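PDB 3LL3: gluconate kinase from Lactobacillus acidophilus, which probably phosphorylates a sugar or sugar acid such as gluconate with ATP, as an FGGY-family carbohydrate kinase, and is seen here with ATP and D-xylulose bound. Local coordinates for residues A29-G34 with F61-K66; V170-M175 with L235-G240; P295-G300 with G342-I347; T423-Q428 with Q456-Y461. One frame throughout, in Å; residues are numbered along the deposited sequence.

Contacts 2 and 3 are buried and contact 1 lies at the surface, while contact 4 is partly buried at an outer edge. Contacts 1 and 2 both reach the six-stranded sheet of the N-terminal half, and their centres are 23 Å apart. Contacts 3 and 4 both reach the seven-stranded sheet of the C-terminal half. Contact 1 is mostly apolar and has no hydrogen bond across it. Contact 4 is held mostly by backbone bonds between strands. The two buried contacts rely on side-chain polar networks instead. Contacts 2 and 3 both touch the bound D-xylulose, through Asp239 and Arg344, from opposite sides of the chain's centre.

Contact 1. Residues A29-G34 with F61-K66; sequences ASVSKG and FDLTQK
Val31 places CG1 anti to its backbone N (chi1 172°), which leaves CG2 beside that N and turned to Leu63 and Lys66. Leu63 meets it with its CD2 methyl. Leu63 CD2 lies 3.7 Å from Val31 CG2, and the two side chains slide past each other in opposite directions. Leu63 CD2 also sits 4.2 Å from Ala29 CB and meets the backbone at Ser30. Lys66 brings its aliphatic part to the strand. Lys66 CD packs on Ala29 CB at 3.6 Å. The chain then bends at chi4 (65°), and Lys66 NZ comes to 3.5 Å from Val31 CG2. Asp62 OD2 is 4.1 Å from the other Val31 methyl, CG1. Lys33 NZ stands 5.0 Å from Asp62 OD2, so the opposite charges are near but not paired. No hydrogen bond joins the two segments. Strand 27-34 bonds to strand 15-22, and Leu63 also touches Leu20 there. The segment axes run nearly antiparallel, at 157°, and approach to 8.3 Å. This is a helix laid on the outermost strand of a mixed sheet, in the N-terminal domain of an FGGY kinase with its actin-like ATPase fold.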
# COMPACT_ATOMS: atom_id res chain seq x y z
N ALA A 29 -36.49 2.60 29.08
CA ALA A 29 -35.45 3.55 29.45
C ALA A 29 -34.11 2.86 29.42
O ALA A 29 -34.03 1.64 29.47
CB ALA A 29 -35.72 4.11 30.83
N SER A 30 -33.05 3.65 29.36
CA SER A 30 -31.71 3.13 29.49
C SER A 30 -30.81 4.22 30.08
O SER A 30 -31.02 5.41 29.85
CB SER A 30 -31.19 2.69 28.13
OG SER A 30 -31.25 3.76 27.21
N VAL A 31 -29.81 3.79 30.85
CA VAL A 31 -28.85 4.69 31.45
C VAL A 31 -27.48 4.03 31.34
O VAL A 31 -27.38 2.81 31.50
CB VAL A 31 -29.18 4.94 32.94
CG1 VAL A 31 -28.07 5.72 33.62
CG2 VAL A 31 -30.52 5.66 33.10
N SER A 32 -26.43 4.79 31.07
CA SER A 32 -25.09 4.22 31.09
C SER A 32 -24.09 5.13 31.81
O SER A 32 -24.30 6.34 31.89
CB SER A 32 -24.61 3.89 29.67
OG SER A 32 -24.58 5.05 28.87
N LYS A 33 -23.02 4.54 32.36
CA LYS A 33 -21.97 5.27 33.06
C LYS A 33 -20.59 4.67 32.77
O LYS A 33 -20.42 3.44 32.80
CB LYS A 33 -22.20 5.28 34.58
CG LYS A 33 -23.48 6.00 35.05
CD LYS A 33 -23.62 7.41 34.44
CE LYS A 33 -25.00 8.02 34.72
NZ LYS A 33 -25.28 9.23 33.89
N GLY A 34 -19.59 5.52 32.53
CA GLY A 34 -18.26 5.05 32.18
C GLY A 34 -17.25 4.99 33.32
O GLY A 34 -17.49 5.48 34.42
N PHE A 61 -30.09 1.98 40.14
CA PHE A 61 -30.90 2.91 40.91
C PHE A 61 -31.64 3.90 40.00
O PHE A 61 -32.85 4.08 40.13
CB PHE A 61 -30.05 3.64 41.95
CG PHE A 61 -30.83 4.60 42.81
CD1 PHE A 61 -31.77 4.14 43.71
CD2 PHE A 61 -30.63 5.96 42.70
CE1 PHE A 61 -32.50 5.02 44.49
CE2 PHE A 61 -31.34 6.85 43.49
CZ PHE A 61 -32.28 6.37 44.38
N ASP A 62 -30.91 4.54 39.09
CA ASP A 62 -31.49 5.53 38.20
C ASP A 62 -32.66 4.96 37.39
O ASP A 62 -33.68 5.62 37.20
CB ASP A 62 -30.44 6.10 37.25
CG ASP A 62 -29.47 7.01 37.95
OD1 ASP A 62 -29.59 7.15 39.18
OD2 ASP A 62 -28.60 7.58 37.26
N LEU A 63 -32.49 3.72 36.92
CA LEU A 63 -33.55 3.04 36.18
C LEU A 63 -34.80 2.84 37.04
O LEU A 63 -35.91 3.12 36.59
CB LEU A 63 -33.04 1.70 35.64
CG LEU A 63 -32.02 1.82 34.50
CD1 LEU A 63 -31.50 0.45 34.06
CD2 LEU A 63 -32.62 2.58 33.30
N THR A 64 -34.63 2.35 38.27
CA THR A 64 -35.77 2.09 39.13
C THR A 64 -36.49 3.38 39.54
O THR A 64 -37.67 3.36 39.87
CB THR A 64 -35.36 1.33 40.41
OG1 THR A 64 -34.49 2.16 41.20
CG2 THR A 64 -34.67 0.02 40.05
N GLN A 65 -35.75 4.49 39.52
CA GLN A 65 -36.32 5.80 39.85
C GLN A 65 -37.30 6.24 38.77
O GLN A 65 -38.17 7.07 39.01
CB GLN A 65 -35.21 6.84 39.98
CG GLN A 65 -34.37 6.70 41.23
CD GLN A 65 -35.18 6.93 42.49
OE1 GLN A 65 -35.91 6.04 42.95
NE2 GLN A 65 -35.07 8.13 43.06
N LYS A 66 -37.16 5.67 37.58
CA LYS A 66 -37.92 6.11 36.42
C LYS A 66 -39.32 5.52 36.38
O LYS A 66 -40.13 5.93 35.56
CB LYS A 66 -37.17 5.76 35.13
CG LYS A 66 -35.92 6.59 34.92
CD LYS A 66 -35.34 6.37 33.55
CE LYS A 66 -34.48 7.54 33.13
NZ LYS A 66 -33.27 7.68 33.99

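Contact 2. Residues V170-M175 with L235-G240; sequences VTDTTM and LGASDG. With XUL (D-xylulose), chain E.
Val170 CG1 meets Leu235 CD2 at 3.7 Å, and the two side chains cross obliquely. Leu235 CD2 also packs against Thr171 O and on the CA and CB of Asp172. Thr171 turns away, and its OG1 bonds to Glu159. Asp172 is the N-cap of helix 173-176. Its CG lies between the backbone N and the carbonyl carbon (chi1 69°). Asp172 OD1 accepts from Thr174 OG1 at 2.5 Å through its syn lone pair, and it takes weak capping bonds from Thr174 N and Met175 N. Asp172 OD2 forms a salt bridge with Lys158 and is 3.3 Å from Gly236 O, another acceptor. Lys158 also bonds to Leu235 O. An alanine at Asp172 would probably leave Lys158 without its charged mate, the helix start without its side-chain cap and Thr174 OG1 freer to turn. Thr174 OG1 in turn accepts from Ser238 N at 2.8 Å, with an N-H...O angle of 148°. Water 1 links Thr174 O to Ser238 OG. Selenomethionine Met175 bends at chi2 and chi3 and sets CE 3.7 Å from Ser238 CA. Ser238 caps the next helix through Tyr241 N, and Asp239 OD2 accepts from O5 of D-xylulose at 2.8 Å. The chemistry implies a chain of polar bonds, from Lys158 through Asp172 and Thr174 OG1 to Ser238 N, just before the sugar-binding Asp239.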
# COMPACT_ATOMS: atom_id res chain seq x y z
N VAL A 170 -20.18 -17.38 41.08
CA VAL A 170 -20.64 -18.27 40.03
C VAL A 170 -20.36 -17.65 38.67
O VAL A 170 -20.53 -16.44 38.48
CB VAL A 170 -22.14 -18.52 40.15
CG1 VAL A 170 -22.61 -19.48 39.07
CG2 VAL A 170 -22.48 -19.06 41.55
N THR A 171 -19.91 -18.47 37.73
CA THR A 171 -19.77 -18.03 36.33
C THR A 171 -20.68 -18.87 35.43
O THR A 171 -21.06 -19.98 35.80
CB THR A 171 -18.30 -18.08 35.86
OG1 THR A 171 -18.17 -17.39 34.61
CG2 THR A 171 -17.81 -19.52 35.70
N ASP A 172 -21.05 -18.35 34.26
CA ASP A 172 -21.85 -19.17 33.36
C ASP A 172 -20.91 -19.83 32.36
O ASP A 172 -19.78 -19.40 32.19
CB ASP A 172 -22.89 -18.33 32.60
CG ASP A 172 -22.25 -17.40 31.59
OD1 ASP A 172 -22.31 -17.68 30.37
OD2 ASP A 172 -21.66 -16.38 32.02
N THR A 173 -21.40 -20.87 31.71
CA THR A 173 -20.64 -21.60 30.72
C THR A 173 -20.00 -20.68 29.65
O THR A 173 -18.86 -20.88 29.29
CB THR A 173 -21.53 -22.62 30.00
OG1 THR A 173 -22.16 -23.48 30.97
CG2 THR A 173 -20.72 -23.44 29.04
N THR A 174 -20.73 -19.69 29.13
CA THR A 174 -20.19 -18.88 28.01
C THR A 174 -19.04 -18.01 28.49
O THR A 174 -18.16 -17.64 27.71
CB THR A 174 -21.26 -17.95 27.35
OG1 THR A 174 -21.47 -16.81 28.18
CG2 THR A 174 -22.58 -18.68 27.15
N MSE A 175 -19.05 -17.67 29.77
CA MSE A 175 -17.98 -16.84 30.33
C MSE A 175 -16.76 -17.71 30.69
O MSE A 175 -15.62 -17.29 30.51
CB MSE A 175 -18.49 -16.06 31.54
CG MSE A 175 -17.52 -15.02 32.03
SE MSE A 175 -17.15 -13.56 30.78
CE MSE A 175 -18.96 -12.81 30.65
N LEU A 235 -27.97 -15.11 36.15
CA LEU A 235 -26.54 -15.23 35.98
C LEU A 235 -26.04 -14.52 34.70
O LEU A 235 -25.05 -13.80 34.73
CB LEU A 235 -26.13 -16.70 35.98
CG LEU A 235 -24.62 -16.92 35.93
CD1 LEU A 235 -23.89 -16.12 37.04
CD2 LEU A 235 -24.29 -18.42 35.98
N GLY A 236 -26.73 -14.71 33.59
CA GLY A 236 -26.33 -14.03 32.36
C GLY A 236 -25.23 -14.72 31.59
O GLY A 236 -24.95 -15.89 31.82
N ALA A 237 -24.60 -14.00 30.65
CA ALA A 237 -23.66 -14.60 29.72
C ALA A 237 -22.72 -13.56 29.11
O ALA A 237 -22.73 -12.39 29.50
CB ALA A 237 -24.40 -15.32 28.61
N SER A 238 -21.89 -14.00 28.18
CA SER A 238 -20.89 -13.15 27.56
C SER A 238 -21.51 -12.23 26.49
O SER A 238 -22.54 -12.55 25.90
CB SER A 238 -19.83 -14.02 26.90
OG SER A 238 -20.38 -14.74 25.81
N ASP A 239 -20.85 -11.10 26.21
CA ASP A 239 -21.34 -10.17 25.19
C ASP A 239 -21.33 -10.84 23.81
O ASP A 239 -22.24 -10.62 23.00
CB ASP A 239 -20.49 -8.89 25.19
CG ASP A 239 -19.00 -9.16 25.06
OD1 ASP A 239 -18.59 -10.34 24.90
OD2 ASP A 239 -18.20 -8.20 25.11
N GLY A 240 -20.33 -11.67 23.55
CA GLY A 240 -20.23 -12.39 22.30
C GLY A 240 -21.40 -13.32 22.02
O GLY A 240 -21.98 -13.30 20.93
C1 XUL E . -15.30 -11.97 22.02
C2 XUL E . -13.80 -11.69 22.20
C3 XUL E . -13.32 -10.28 22.66
C4 XUL E . -14.41 -9.35 23.22
C5 XUL E . -14.93 -9.76 24.61
O1 XUL E . -15.57 -12.23 20.67
O2 XUL E . -13.00 -12.55 21.94
O3 XUL E . -12.75 -9.60 21.56
O4 XUL E . -13.86 -8.05 23.31
O5 XUL E . -15.49 -8.67 25.30
O HOH W 1 -18.97 -17.02 24.93

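Contact 3. Residues P295-G300 with G342-I347; sequences PVNNGG and GERAPI. With DXP (1-deoxy-D-xylulose-5-phosphate), chain D; ATP (adenosine-5'-triphosphate), chain C; XUL (D-xylulose), chain E.
Arg344 grips a single atom, Asn297 OD1, side-on with two nitrogens. The contact lines the D-xylulose and 1-deoxy-D-xylulose-5-phosphate pockets in the FGGY kinase C-terminal domain, where the end of strand 289-296 meets the loop 342-347. Arg344 NE reaches Asn297 OD1 at 2.7 Å in the carbonyl plane on a lone pair, and Arg344 NH2 reaches Asn297 OD1 at 2.9 Å. The amide and guanidinium planes are only 24° apart. Pro295 CB lies over one face of the guanidinium, 3.5 Å above its plane. An alanine at Arg344 would probably leave Asn297 OD1 without both donors and D-xylulose O3 without its NH1 partner. Glu343 braces the neighbouring backbone: Glu343 OE1 accepts from Asn297 N at 2.8 Å through its syn lone pair and from Arg344 N through its anti lone pair. A weak bond runs from Ala345 N to Pro295 O. Asn298 ND2 bonds to both Glu343 OE2 and Gly342 O, while its OD1 accepts from Gly341 N. Gly300, further along, accepts from ATP O2' through its O. The amide of Asn297 is thus shared: OD1 faces Arg344, while ND2 donates to O3P of 1-deoxy-D-xylulose-5-phosphate at 2.9 Å.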
# COMPACT_ATOMS: atom_id res chain seq x y z
N PRO A 295 -13.03 -12.26 16.30
CA PRO A 295 -13.04 -10.85 16.66
C PRO A 295 -12.07 -10.13 15.72
O PRO A 295 -10.98 -10.61 15.48
CB PRO A 295 -12.48 -10.85 18.08
CG PRO A 295 -11.82 -12.20 18.28
CD PRO A 295 -12.04 -13.04 17.07
N VAL A 296 -12.48 -9.00 15.15
CA VAL A 296 -11.67 -8.32 14.13
C VAL A 296 -11.44 -6.88 14.58
O VAL A 296 -12.41 -6.13 14.80
CB VAL A 296 -12.40 -8.33 12.77
CG1 VAL A 296 -11.60 -7.59 11.72
CG2 VAL A 296 -12.66 -9.76 12.31
N ASN A 297 -10.18 -6.51 14.75
CA ASN A 297 -9.85 -5.17 15.27
C ASN A 297 -10.27 -4.06 14.31
O ASN A 297 -10.79 -3.01 14.73
CB ASN A 297 -8.35 -5.02 15.53
CG ASN A 297 -7.81 -6.04 16.54
OD1 ASN A 297 -8.56 -6.60 17.35
ND2 ASN A 297 -6.49 -6.27 16.50
N ASN A 298 -10.00 -4.28 13.03
CA ASN A 298 -9.95 -3.21 12.04
C ASN A 298 -11.27 -2.94 11.36
O ASN A 298 -11.44 -3.22 10.17
CB ASN A 298 -8.83 -3.50 11.04
CG ASN A 298 -7.47 -3.57 11.73
OD1 ASN A 298 -6.98 -2.57 12.25
ND2 ASN A 298 -6.88 -4.76 11.77
N GLY A 299 -12.20 -2.37 12.13
CA GLY A 299 -13.52 -2.05 11.64
C GLY A 299 -13.66 -0.57 11.36
O GLY A 299 -12.87 0.02 10.60
N GLY A 300 -14.65 0.05 11.98
CA GLY A 300 -14.91 1.46 11.77
C GLY A 300 -13.77 2.35 12.21
O GLY A 300 -13.67 3.48 11.75
N GLY A 342 -2.55 -3.97 14.02
CA GLY A 342 -2.34 -5.40 14.11
C GLY A 342 -3.70 -6.05 13.90
O GLY A 342 -4.70 -5.34 13.69
N GLU A 343 -3.78 -7.37 13.96
CA GLU A 343 -5.08 -8.01 13.74
C GLU A 343 -5.25 -9.32 14.49
O GLU A 343 -4.29 -10.10 14.62
CB GLU A 343 -5.32 -8.23 12.23
CG GLU A 343 -6.72 -8.72 11.88
CD GLU A 343 -7.81 -7.87 12.51
OE1 GLU A 343 -8.06 -8.02 13.74
OE2 GLU A 343 -8.41 -7.06 11.78
N ARG A 344 -6.46 -9.57 14.99
CA ARG A 344 -6.81 -10.87 15.52
C ARG A 344 -7.34 -11.70 14.35
O ARG A 344 -6.60 -11.94 13.40
CB ARG A 344 -7.74 -10.76 16.74
CG ARG A 344 -6.96 -10.29 17.98
CD ARG A 344 -7.83 -9.98 19.20
NE ARG A 344 -8.66 -8.81 18.97
CZ ARG A 344 -9.82 -8.58 19.57
NH1 ARG A 344 -10.30 -9.45 20.45
NH2 ARG A 344 -10.52 -7.49 19.28
N ALA A 345 -8.59 -12.15 14.36
CA ALA A 345 -9.09 -12.87 13.19
C ALA A 345 -9.11 -11.89 12.02
O ALA A 345 -9.41 -10.72 12.22
CB ALA A 345 -10.49 -13.42 13.42
N PRO A 346 -8.79 -12.38 10.80
CA PRO A 346 -8.43 -13.77 10.48
C PRO A 346 -6.93 -14.11 10.52
O PRO A 346 -6.60 -15.30 10.51
CB PRO A 346 -8.95 -13.91 9.05
CG PRO A 346 -8.61 -12.58 8.45
CD PRO A 346 -8.81 -11.55 9.57
N ILE A 347 -6.03 -13.13 10.58
CA ILE A 347 -4.60 -13.44 10.45
C ILE A 347 -3.83 -13.66 11.77
O ILE A 347 -2.74 -14.21 11.77
CB ILE A 347 -3.86 -12.39 9.61
CG1 ILE A 347 -3.97 -11.01 10.24
CG2 ILE A 347 -4.41 -12.34 8.19
CD1 ILE A 347 -3.00 -9.99 9.63
C1 DXP D . 1.60 -3.70 19.82
C2 DXP D . 0.45 -2.80 19.27
C3 DXP D . -0.97 -3.07 19.83
C4 DXP D . -1.30 -4.56 19.58
C5 DXP D . -2.72 -5.16 19.60
O2 DXP D . 0.59 -2.23 18.24
O3 DXP D . -1.86 -2.11 19.42
O4 DXP D . -0.54 -4.98 18.50
O5 DXP D . -3.08 -6.01 18.54
P DXP D . -3.87 -7.47 18.63
O2P DXP D . -2.83 -8.62 19.01
O1P DXP D . -5.18 -7.31 19.54
O3P DXP D . -4.26 -7.90 17.35
PG ATP C . -20.97 0.69 21.10
O1G ATP C . -21.13 2.34 20.94
O2G ATP C . -22.45 -0.04 20.95
O3G ATP C . -20.35 0.38 22.39
PB ATP C . -19.02 1.14 19.05
O1B ATP C . -18.15 0.18 18.04
O2B ATP C . -18.16 1.92 19.93
O3B ATP C . -20.00 0.10 19.90
PA ATP C . -20.67 2.03 16.77
O1A ATP C . -21.39 0.58 16.49
O2A ATP C . -21.59 3.15 16.63
O3A ATP C . -19.99 2.23 18.26
O5' ATP C . -19.50 2.19 15.62
C5' ATP C . -18.59 3.26 15.74
C4' ATP C . -17.94 3.47 14.40
O4' ATP C . -18.76 3.82 13.29
C3' ATP C . -16.62 4.29 14.27
O3' ATP C . -15.45 3.53 14.32
C2' ATP C . -16.86 5.20 13.01
O2' ATP C . -15.69 5.44 12.27
C1' ATP C . -17.96 4.43 12.31
N9 ATP C . -18.88 5.26 11.56
C8 ATP C . -19.55 6.35 11.98
N7 ATP C . -20.42 6.73 10.92
C5 ATP C . -20.24 5.81 9.86
C6 ATP C . -20.84 5.70 8.58
N6 ATP C . -21.87 6.64 8.19
N1 ATP C . -20.48 4.70 7.76
C2 ATP C . -19.53 3.78 8.13
N3 ATP C . -18.95 3.90 9.38
C4 ATP C . -19.31 4.91 10.22
C1 XUL E . -15.30 -11.97 22.02
C2 XUL E . -13.80 -11.69 22.20
C3 XUL E . -13.32 -10.28 22.66
C4 XUL E . -14.41 -9.35 23.22
C5 XUL E . -14.93 -9.76 24.61
O1 XUL E . -15.57 -12.23 20.67
O2 XUL E . -13.00 -12.55 21.94
O3 XUL E . -12.75 -9.60 21.56
O4 XUL E . -13.86 -8.05 23.31
O5 XUL E . -15.49 -8.67 25.30

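Contact 4. Residues T423-Q428 with Q456-Y461; sequences TMKEQQ and QADKVY
Two antiparallel strands, 421-424 and 457-461, pair at the outer edge of the C-terminal mixed sheet. Thr423 N donates to Lys459 O at 2.8 Å, and Asp458 N donates to Thr423 O at 2.7 Å. Lys425 N reaches Gln456 O at 2.9 Å in a nearly straight bond, with an N-H...O angle of 176°. Between these bonds Met424 and Ala457 form a non-hydrogen-bonded pair with diverging side chains. Thr423 puts OG1 between its backbone N and carbonyl carbon (chi1 50°). This brings Thr423 OG1 to 3.0 Å from Lys459 O and 3.3 Å from Lys459 CB. Water 2 joins the same hydroxyl to Asp458 OD2. The other branch, Thr423 CG2, touches Tyr461 CE2 at 3.9 Å. Tyr461 OH is held further on by Asp407 and Arg410. Selenomethionine Met424 turns back, and its CE comes to 3.4 Å from Gln456 O. Lys425 stretches out as far as Ala457: its CG lies beside Asp458 CB, and its CE meets Ala457 O. Water 3 accepts from Glu426 N and donates to Gln456 O, so it carries the link past the end of strand 421-424. Strand 421-424 lies parallel to strand 396-400 on its other side, and strand 457-461 closes the sheet as an antiparallel edge strand.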
# COMPACT_ATOMS: atom_id res chain seq x y z
N THR A 423 -30.61 -6.39 8.47
CA THR A 423 -30.36 -5.43 9.52
C THR A 423 -31.45 -5.57 10.57
O THR A 423 -32.52 -6.10 10.28
CB THR A 423 -30.30 -3.99 8.99
OG1 THR A 423 -31.45 -3.73 8.17
CG2 THR A 423 -29.05 -3.79 8.16
N MSE A 424 -31.16 -5.14 11.79
CA MSE A 424 -32.04 -5.42 12.92
C MSE A 424 -32.63 -4.14 13.46
O MSE A 424 -32.01 -3.08 13.39
CB MSE A 424 -31.27 -6.14 14.04
CG MSE A 424 -30.40 -7.27 13.55
SE MSE A 424 -31.44 -8.71 12.69
CE MSE A 424 -32.60 -9.12 14.25
N LYS A 425 -33.83 -4.24 14.01
CA LYS A 425 -34.46 -3.08 14.63
C LYS A 425 -33.69 -2.63 15.86
O LYS A 425 -33.57 -1.43 16.12
CB LYS A 425 -35.94 -3.35 14.95
CG LYS A 425 -36.79 -3.53 13.69
CD LYS A 425 -38.28 -3.73 13.99
CE LYS A 425 -39.05 -3.97 12.68
NZ LYS A 425 -40.42 -4.53 12.90
N GLU A 426 -33.12 -3.59 16.60
CA GLU A 426 -32.39 -3.28 17.83
C GLU A 426 -30.88 -3.53 17.77
O GLU A 426 -30.42 -4.68 17.65
CB GLU A 426 -32.96 -4.04 19.02
CG GLU A 426 -32.27 -3.69 20.34
CD GLU A 426 -32.33 -2.19 20.61
OE1 GLU A 426 -31.26 -1.58 20.85
OE2 GLU A 426 -33.45 -1.63 20.56
N GLN A 427 -30.11 -2.46 17.89
CA GLN A 427 -28.65 -2.59 17.86
C GLN A 427 -28.12 -3.10 19.19
O GLN A 427 -27.04 -3.69 19.23
CB GLN A 427 -27.98 -1.26 17.49
CG GLN A 427 -28.49 -0.65 16.21
CD GLN A 427 -28.09 -1.45 14.99
OE1 GLN A 427 -28.94 -1.99 14.27
NE2 GLN A 427 -26.78 -1.54 14.74
N GLN A 428 -28.87 -2.88 20.27
CA GLN A 428 -28.44 -3.30 21.61
C GLN A 428 -28.80 -4.76 21.85
O GLN A 428 -29.53 -5.09 22.79
CB GLN A 428 -29.07 -2.40 22.68
CG GLN A 428 -28.67 -0.94 22.52
CD GLN A 428 -27.16 -0.78 22.45
OE1 GLN A 428 -26.43 -1.40 23.23
NE2 GLN A 428 -26.68 0.03 21.50
N GLN A 456 -36.13 -8.41 16.30
CA GLN A 456 -36.78 -8.39 15.00
C GLN A 456 -35.93 -7.75 13.88
O GLN A 456 -35.15 -6.82 14.12
CB GLN A 456 -38.15 -7.71 15.09
CG GLN A 456 -39.12 -8.51 15.93
CD GLN A 456 -40.56 -8.15 15.65
OE1 GLN A 456 -40.96 -8.04 14.48
NE2 GLN A 456 -41.34 -7.96 16.71
N ALA A 457 -36.10 -8.29 12.68
CA ALA A 457 -35.40 -7.85 11.49
C ALA A 457 -36.01 -6.56 10.94
O ALA A 457 -37.22 -6.35 11.01
CB ALA A 457 -35.46 -8.93 10.45
N ASP A 458 -35.17 -5.70 10.37
CA ASP A 458 -35.63 -4.41 9.86
C ASP A 458 -35.64 -4.40 8.34
O ASP A 458 -36.71 -4.37 7.74
CB ASP A 458 -34.75 -3.27 10.36
CG ASP A 458 -35.32 -1.91 10.01
OD1 ASP A 458 -36.55 -1.82 9.88
OD2 ASP A 458 -34.55 -0.94 9.83
N LYS A 459 -34.46 -4.39 7.73
CA LYS A 459 -34.31 -4.36 6.27
C LYS A 459 -33.46 -5.53 5.77
O LYS A 459 -32.57 -5.99 6.49
CB LYS A 459 -33.68 -3.04 5.81
CG LYS A 459 -34.69 -1.98 5.40
CD LYS A 459 -34.86 -0.90 6.44
CE LYS A 459 -33.87 0.23 6.21
NZ LYS A 459 -34.48 1.27 5.36
N VAL A 460 -33.73 -6.01 4.56
CA VAL A 460 -32.91 -7.05 3.95
C VAL A 460 -32.24 -6.51 2.68
O VAL A 460 -32.85 -5.77 1.89
CB VAL A 460 -33.72 -8.29 3.58
CG1 VAL A 460 -32.80 -9.40 3.11
CG2 VAL A 460 -34.59 -8.75 4.73
N TYR A 461 -30.98 -6.87 2.48
CA TYR A 461 -30.23 -6.48 1.29
C TYR A 461 -29.77 -7.72 0.55
O TYR A 461 -28.97 -8.48 1.09
CB TYR A 461 -29.02 -5.63 1.71
CG TYR A 461 -29.41 -4.36 2.43
CD1 TYR A 461 -29.46 -3.15 1.75
CD2 TYR A 461 -29.75 -4.38 3.77
CE1 TYR A 461 -29.83 -1.99 2.40
CE2 TYR A 461 -30.11 -3.23 4.42
CZ TYR A 461 -30.16 -2.03 3.74
OH TYR A 461 -30.54 -0.87 4.39
O HOH W 2 -32.16 -1.22 9.41
O HOH W 3 -33.91 -6.39 16.65